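PDB 5CER: Bd0816 from Bdellovibrio bacteriovorus HD100, which probably acts as a serine-type D-Ala-D-Ala carboxypeptidase of the peptidase S13 family, removing the terminal D-alanine from peptidoglycan stem peptides. Local coordinates for residues A[369-372]-A[373-376]; A[333-337]-A[338-342]; A[269-272]-A[273-277]. The protein carries 2 engineered substitutions. All blocks are in the same frame, centred on the assembly; numbering follows the deposited sequence.

In the fold
The chain first reaches contact 3, the opening turns of helix 270-286, then contact 2, the tip of the hairpin made by strands 327-336 and 339-348, and finally contact 1, the end of helix 356-375. Each is local: contact 2 closes only a tight reverse turn, and contacts 1 and 3 each join neighbouring turns of a single helix. They follow in series, none enclosing or crossing another. Packing nonetheless joins them. Contacts 1 and 2 touch through Arg376 and Phe341 and through Ile373 and Ile334, while contact 2 meets contact 3 where Tyr342 lies near Leu277 and Ile274. The antiparallel sheet thus links two helices whose contacts 1 and 3 remain about 9 Å apart at their nearest atoms.

Contact 1: A[369-372]-A[373-376]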
loop_
_atom_site.group_PDB
_atom_site.type_symbol
_atom_site.label_atom_id
_atom_site.label_comp_id
_atom_site.label_asym_id
_atom_site.label_seq_id
_atom_site.Cartn_x
_atom_site.Cartn_y
_atom_site.Cartn_z
ATOM N N ILE A 369 -7.546 -12.762 11.720
ATOM C CA ILE A 369 -6.146 -12.724 12.192
ATOM C C ILE A 369 -6.035 -12.713 13.709
ATOM O O ILE A 369 -5.252 -13.476 14.274
ATOM C CB ILE A 369 -5.374 -11.514 11.593
ATOM C CG1 ILE A 369 -5.075 -11.776 10.130
ATOM C CG2 ILE A 369 -4.070 -11.215 12.340
ATOM C CD1 ILE A 369 -4.163 -12.960 9.867
ATOM N N SER A 370 -6.831 -11.872 14.362
ATOM C CA SER A 370 -6.875 -11.861 15.824
ATOM C C SER A 370 -7.236 -13.234 16.423
ATOM O O SER A 370 -6.650 -13.647 17.415
ATOM C CB SER A 370 -7.815 -10.786 16.337
ATOM O OG SER A 370 -7.397 -9.512 15.872
ATOM N N GLN A 371 -8.219 -13.896 15.824
ATOM C CA GLN A 371 -8.641 -15.206 16.265
ATOM C C GLN A 371 -7.512 -16.221 16.147
ATOM O O GLN A 371 -7.230 -16.973 17.118
ATOM C CB GLN A 371 -9.866 -15.643 15.479
ATOM C CG GLN A 371 -10.584 -16.870 16.068
ATOM C CD GLN A 371 -10.943 -16.736 17.571
ATOM O OE1 GLN A 371 -11.483 -15.716 18.013
ATOM N NE2 GLN A 371 -10.656 -17.788 18.344
ATOM N N LEU A 372 -6.820 -16.211 15.003
ATOM C CA LEU A 372 -5.677 -17.102 14.813
ATOM C C LEU A 372 -4.613 -16.826 15.858
ATOM O O LEU A 372 -4.049 -17.759 16.445
ATOM C CB LEU A 372 -5.041 -16.873 13.455
ATOM C CG LEU A 372 -5.762 -17.283 12.179
ATOM C CD1 LEU A 372 -4.967 -16.982 10.929
ATOM C CD2 LEU A 372 -6.152 -18.770 12.180
ATOM N N ILE A 373 -4.363 -15.550 16.139
ATOM C CA ILE A 373 -3.425 -15.191 17.221
ATOM C C ILE A 373 -3.893 -15.727 18.605
ATOM O O ILE A 373 -3.092 -16.329 19.325
ATOM C CB ILE A 373 -3.121 -13.678 17.233
ATOM C CG1 ILE A 373 -2.298 -13.344 15.973
ATOM C CG2 ILE A 373 -2.370 -13.267 18.483
ATOM C CD1 ILE A 373 -2.187 -11.844 15.698
ATOM N N ASN A 374 -5.156 -15.513 18.951
ATOM C CA ASN A 374 -5.717 -16.014 20.180
ATOM C C ASN A 374 -5.458 -17.488 20.393
ATOM O O ASN A 374 -5.031 -17.878 21.482
ATOM C CB ASN A 374 -7.223 -15.768 20.226
ATOM C CG ASN A 374 -7.587 -14.291 20.357
ATOM O OD1 ASN A 374 -6.808 -13.480 20.888
ATOM N ND2 ASN A 374 -8.818 -13.961 19.988
ATOM N N LYS A 375 -5.734 -18.282 19.365
ATOM C CA LYS A 375 -5.570 -19.724 19.401
ATOM C C LYS A 375 -4.119 -20.183 19.441
ATOM O O LYS A 375 -3.848 -21.327 19.759
ATOM C CB LYS A 375 -6.216 -20.355 18.166
ATOM C CG LYS A 375 -7.719 -20.284 18.124
ATOM C CD LYS A 375 -8.340 -21.147 19.227
ATOM C CE LYS A 375 -9.772 -21.541 18.921
ATOM N NZ LYS A 375 -10.150 -22.732 19.739
ATOM N N ARG A 376 -3.199 -19.297 19.124
ATOM C CA ARG A 376 -1.774 -19.570 19.297
ATOM C C ARG A 376 -1.142 -18.840 20.521
ATOM O O ARG A 376 0.055 -18.491 20.541
ATOM C CB ARG A 376 -1.083 -19.266 17.969
ATOM C CG ARG A 376 -1.374 -20.359 16.973
ATOM C CD ARG A 376 -1.363 -19.876 15.565
ATOM N NE ARG A 376 -1.932 -20.933 14.722
ATOM C CZ ARG A 376 -3.241 -21.122 14.488
ATOM N NH1 ARG A 376 -4.169 -20.320 15.014
ATOM N NH2 ARG A 376 -3.640 -22.131 13.715
#
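Ile373, Asn374 and Lys375 close the last turns of helix 356-375 by donating their backbone N-H groups to the carbonyls of Ile369, Ser370 and Gln371; Ile373 N to Ile369 O measures 2.9 Å. The regular series falters at Arg376, whose N makes a weak bond to Leu372 O at 3.2 Å and a shorter one to Ile373 O at 3.0 Å, three residues back, as the helix ends. With CG anti to the carbonyl carbon (chi1 -75°), the chain extended to NE and a final turn (chi4 85°) swinging the guanidinium, Arg376 brings NH1 back to Leu372 O at 2.9 Å. That oxygen lies at the guanidinium edge, in its plane, and is met from the side (C=O...N 114°). Arg376 thus holds Leu372 O twice, weakly through N and more firmly through NH1, and its side chain lies beside that of Leu372, pointing the same way. Ile369 CG2 touches Ile373 CD1 at 3.9 Å. Gln371 NE2 rests against the Lys375 methylenes and bonds to the backbone of the other chain of the assembly, as does Asn374 ND2. On the sheet side, Ile369, Leu372 and Ile373 pack on Ile334 of strand 327-336, while Leu372 and Arg376 reach His9 of strand 3-11.

Contact 2: A[333-337]-A[338-342]; sequences SISTK and EGEFY
Thr336 and Gly339 meet at the tip of the hairpin, where one hydroxyl ties the turn together. Thr336 OG1 donates to Gly339 O at 2.7 Å, lying in the carbonyl plane on a lone pair, and accepts the N-H of Glu338 at 3.1 Å, which makes an ST turn. The position of OG1 between backbone N and carbonyl carbon (chi1 76°) lets it face both partners. Gly339 O is gripped a second time by Thr336 N, at 3.0 Å and from above the carbonyl plane; Gly339 N returns a bond to Thr336 O at 2.9 Å, completing the type I turn. Gly339 has a phi of 111°, a conformation readily taken by glycine.

Beyond the turn, Ile334 and Phe341 form the next hydrogen-bonded pair, with N to O distances of 2.9 Å both ways, between Ile334 N and Phe341 O and between Phe341 N and Ile334 O. On the face they share with Thr336, Ile334 CG1 packs against Phe341 CB, and the Phe341 ring presents its edge to Thr336 OG1, with CE1 3.6 Å away. The opposite face carries Ser333, Ser335, Glu340 and Tyr342, and Ser335 OG bonds to Lys380 O.

Second-shell residues hold both faces. Arg376 makes a cation-pi contact with Phe341, and its O a weak hydrogen bond with Thr336 OG1; from the other side, Tyr342 meets Leu277, Tyr278 and Asn281 of helix 270-286. Backbone bonds tie Ser333 to Ile318 of strand 317-324 and Glu340 to Ala12, just past strand 3-11.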
loop_
_atom_site.group_PDB
_atom_site.type_symbol
_atom_site.label_atom_id
_atom_site.label_comp_id
_atom_site.label_asym_id
_atom_site.label_seq_id
_atom_site.Cartn_x
_atom_site.Cartn_y
_atom_site.Cartn_z
ATOM N N SER A 333 2.829 -13.335 7.764
ATOM C CA SER A 333 2.996 -14.157 8.948
ATOM C C SER A 333 2.595 -13.422 10.220
ATOM O O SER A 333 2.631 -12.201 10.295
ATOM C CB SER A 333 4.439 -14.646 9.067
ATOM O OG SER A 333 5.281 -13.589 9.478
ATOM N N ILE A 334 2.226 -14.203 11.223
ATOM C CA ILE A 334 1.884 -13.682 12.540
ATOM C C ILE A 334 2.905 -14.258 13.485
ATOM O O ILE A 334 3.348 -15.430 13.332
ATOM C CB ILE A 334 0.452 -14.068 12.954
ATOM C CG1 ILE A 334 0.187 -15.580 12.861
ATOM C CG2 ILE A 334 -0.580 -13.312 12.087
ATOM C CD1 ILE A 334 -1.209 -15.995 13.384
ATOM N N SER A 335 3.290 -13.454 14.464
ATOM C CA SER A 335 4.245 -13.878 15.468
ATOM C C SER A 335 3.457 -14.028 16.778
ATOM O O SER A 335 2.914 -13.068 17.251
ATOM C CB SER A 335 5.344 -12.837 15.614
ATOM O OG SER A 335 6.058 -13.010 16.824
ATOM N N THR A 336 3.487 -15.227 17.348
ATOM C CA THR A 336 2.702 -15.603 18.504
ATOM C C THR A 336 3.590 -16.310 19.496
ATOM O O THR A 336 4.713 -16.713 19.176
ATOM C CB THR A 336 1.595 -16.595 18.104
ATOM O OG1 THR A 336 2.143 -17.908 17.885
ATOM C CG2 THR A 336 0.885 -16.141 16.836
ATOM N N LYS A 337 3.072 -16.521 20.700
ATOM C CA LYS A 337 3.819 -17.258 21.721
ATOM C C LYS A 337 4.120 -18.718 21.352
ATOM O O LYS A 337 4.934 -19.338 22.009
ATOM C CB LYS A 337 3.127 -17.140 23.094
ATOM C CG LYS A 337 3.152 -15.719 23.628
ATOM C CD LYS A 337 2.744 -15.622 25.089
ATOM C CE LYS A 337 2.589 -14.176 25.578
ATOM N NZ LYS A 337 1.316 -13.549 25.070
ATOM N N GLU A 338 3.428 -19.287 20.363
ATOM C CA GLU A 338 3.743 -20.625 19.847
ATOM C C GLU A 338 4.604 -20.588 18.574
ATOM O O GLU A 338 4.707 -21.604 17.888
ATOM C CB GLU A 338 2.472 -21.393 19.567
ATOM C CG GLU A 338 1.693 -21.732 20.822
ATOM C CD GLU A 338 0.357 -22.359 20.523
ATOM O OE1 GLU A 338 0.154 -22.821 19.372
ATOM O OE2 GLU A 338 -0.504 -22.389 21.423
ATOM N N GLY A 339 5.178 -19.428 18.242
ATOM C CA GLY A 339 6.038 -19.277 17.079
ATOM C C GLY A 339 5.392 -18.429 16.019
ATOM O O GLY A 339 4.293 -17.868 16.221
ATOM N N GLU A 340 6.072 -18.364 14.880
ATOM C CA GLU A 340 5.587 -17.656 13.699
ATOM C C GLU A 340 4.814 -18.572 12.765
ATOM O O GLU A 340 5.095 -19.766 12.681
ATOM C CB GLU A 340 6.719 -17.003 12.971
ATOM C CG GLU A 340 7.487 -16.006 13.822
ATOM C CD GLU A 340 8.576 -15.293 13.017
ATOM O OE1 GLU A 340 9.519 -15.973 12.562
ATOM O OE2 GLU A 340 8.492 -14.050 12.813
ATOM N N PHE A 341 3.774 -18.045 12.137
ATOM C CA PHE A 341 2.879 -18.853 11.268
ATOM C C PHE A 341 2.632 -18.064 9.980
ATOM O O PHE A 341 2.230 -16.899 10.058
ATOM C CB PHE A 341 1.510 -19.144 11.956
ATOM C CG PHE A 341 1.604 -20.095 13.131
ATOM C CD1 PHE A 341 2.058 -19.645 14.361
ATOM C CD2 PHE A 341 1.248 -21.438 12.997
ATOM C CE1 PHE A 341 2.171 -20.526 15.430
ATOM C CE2 PHE A 341 1.336 -22.318 14.053
ATOM C CZ PHE A 341 1.787 -21.856 15.282
ATOM N N TYR A 342 2.848 -18.707 8.834
ATOM C CA TYR A 342 2.438 -18.170 7.557
ATOM C C TYR A 342 0.899 -18.277 7.445
ATOM O O TYR A 342 0.304 -19.161 8.051
ATOM C CB TYR A 342 3.048 -18.944 6.425
ATOM C CG TYR A 342 4.537 -18.979 6.449
ATOM C CD1 TYR A 342 5.277 -17.786 6.280
ATOM C CD2 TYR A 342 5.223 -20.157 6.626
ATOM C CE1 TYR A 342 6.630 -17.774 6.287
ATOM C CE2 TYR A 342 6.608 -20.163 6.636
ATOM C CZ TYR A 342 7.295 -18.971 6.478
ATOM O OH TYR A 342 8.679 -18.942 6.474
#

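Contact 3: A[269-272]-A[273-277]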
loop_
_atom_site.group_PDB
_atom_site.type_symbol
_atom_site.label_atom_id
_atom_site.label_comp_id
_atom_site.label_asym_id
_atom_site.label_seq_id
_atom_site.Cartn_x
_atom_site.Cartn_y
_atom_site.Cartn_z
ATOM N N THR A 269 -4.023 -20.440 -6.061
ATOM C CA THR A 269 -4.575 -21.168 -4.919
ATOM C C THR A 269 -3.929 -20.720 -3.628
ATOM O O THR A 269 -2.830 -20.154 -3.617
ATOM C CB THR A 269 -4.292 -22.654 -5.002
ATOM O OG1 THR A 269 -2.896 -22.885 -4.776
ATOM C CG2 THR A 269 -4.726 -23.196 -6.358
ATOM N N CYS A 270 -4.648 -20.929 -2.549
ATOM C CA CYS A 270 -4.215 -20.467 -1.260
ATOM C C CYS A 270 -2.926 -21.187 -0.857
ATOM O O CYS A 270 -2.063 -20.616 -0.207
ATOM C CB CYS A 270 -5.347 -20.671 -0.239
ATOM S SG CYS A 270 -5.250 -19.611 1.210
ATOM N N GLU A 271 -2.841 -22.464 -1.215
ATOM C CA GLU A 271 -1.627 -23.266 -1.073
ATOM C C GLU A 271 -0.424 -22.580 -1.717
ATOM O O GLU A 271 0.671 -22.559 -1.166
ATOM C CB GLU A 271 -1.843 -24.663 -1.703
ATOM C CG GLU A 271 -0.581 -25.481 -1.904
ATOM C CD GLU A 271 -0.841 -26.908 -2.284
ATOM O OE1 GLU A 271 -1.839 -27.148 -3.000
ATOM O OE2 GLU A 271 -0.108 -27.831 -1.801
ATOM N N THR A 272 -0.634 -22.079 -2.919
ATOM C CA THR A 272 0.438 -21.432 -3.678
ATOM C C THR A 272 1.007 -20.197 -2.925
ATOM O O THR A 272 2.215 -19.944 -2.960
ATOM C CB THR A 272 -0.047 -21.010 -5.094
ATOM O OG1 THR A 272 -0.519 -22.145 -5.815
ATOM C CG2 THR A 272 1.084 -20.364 -5.881
ATOM N N MET A 273 0.133 -19.466 -2.243
ATOM C CA MET A 273 0.540 -18.291 -1.446
ATOM C C MET A 273 1.347 -18.684 -0.231
ATOM O O MET A 273 2.310 -18.006 0.086
ATOM C CB MET A 273 -0.663 -17.463 -0.991
ATOM C CG MET A 273 -1.391 -16.788 -2.125
ATOM S SD MET A 273 -0.397 -15.620 -3.095
ATOM C CE MET A 273 0.501 -14.691 -1.818
ATOM N N ILE A 274 0.996 -19.800 0.405
ATOM C CA ILE A 274 1.792 -20.366 1.508
ATOM C C ILE A 274 3.185 -20.800 0.996
ATOM O O ILE A 274 4.187 -20.517 1.657
ATOM C CB ILE A 274 1.102 -21.558 2.191
ATOM C CG1 ILE A 274 -0.218 -21.121 2.826
ATOM C CG2 ILE A 274 1.992 -22.160 3.268
ATOM C CD1 ILE A 274 -0.113 -19.963 3.809
ATOM N N LYS A 275 3.242 -21.486 -0.147
ATOM C CA LYS A 275 4.551 -21.859 -0.738
ATOM C C LYS A 275 5.429 -20.646 -0.966
ATOM O O LYS A 275 6.565 -20.621 -0.544
ATOM C CB LYS A 275 4.402 -22.561 -2.071
ATOM C CG LYS A 275 4.078 -24.017 -1.953
ATOM C CD LYS A 275 4.042 -24.648 -3.333
ATOM C CE LYS A 275 3.176 -25.892 -3.380
ATOM N NZ LYS A 275 3.081 -26.367 -4.790
ATOM N N THR A 276 4.840 -19.642 -1.606
ATOM C CA THR A 276 5.518 -18.384 -1.896
ATOM C C THR A 276 6.144 -17.803 -0.653
ATOM O O THR A 276 7.315 -17.435 -0.650
ATOM C CB THR A 276 4.538 -17.351 -2.508
ATOM O OG1 THR A 276 3.992 -17.904 -3.708
ATOM C CG2 THR A 276 5.231 -16.054 -2.832
ATOM N N LEU A 277 5.331 -17.691 0.384
ATOM C CA LEU A 277 5.762 -17.129 1.624
ATOM C C LEU A 277 6.888 -17.927 2.249
ATOM O O LEU A 277 7.859 -17.313 2.718
ATOM C CB LEU A 277 4.573 -16.958 2.616
ATOM C CG LEU A 277 3.549 -15.837 2.268
ATOM C CD1 LEU A 277 2.215 -16.045 3.030
ATOM C CD2 LEU A 277 4.132 -14.456 2.538
#
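The N terminus of helix 270-286 illustrates how a helix starts, with Thr269 at the N-cap and Met273 the first residue of the next turn to bond back, weakly, to it. Thr269 OG1 and Thr272 OG1 share a hydrogen bond of 2.7 Å, joining the cap side chain to the first turn. The first backbone bond is loose: Met273 N is divided between weak hydrogen bonds to Thr269 O and Cys270 O, at 3.3 Å to the former. Regular geometry then sets in, and Lys275 N reaches Glu271 O at 3.0 Å, almost straight at 167°.

Thr272 O is the doubly held atom. Thr276 N donates to it at 3.0 Å and Thr276 OG1 at 2.8 Å, from opposite faces of the carbonyl plane. The hydroxyl can turn back along the helix because OG1 stands anti to its own carbonyl carbon (chi1 -59°), beside the backbone N. In this way buried Thr276 satisfies its hydroxyl within the helix. On a partly exposed flank, the Lys275 and Glu271 side chains cross obliquely, with CE of Lys275 4.1 Å from CG of Glu271; the opposite charges are close enough to attract, probably weakly, but Lys275 NZ is bonded to Leu240 O.

Around these turns, Cys270 and Ile274 pack on strand 3-11, Cys270 and Met273 also meet Ala344 of strand 339-348, and Met273, Thr276 and Leu277 lie against helix 35-47.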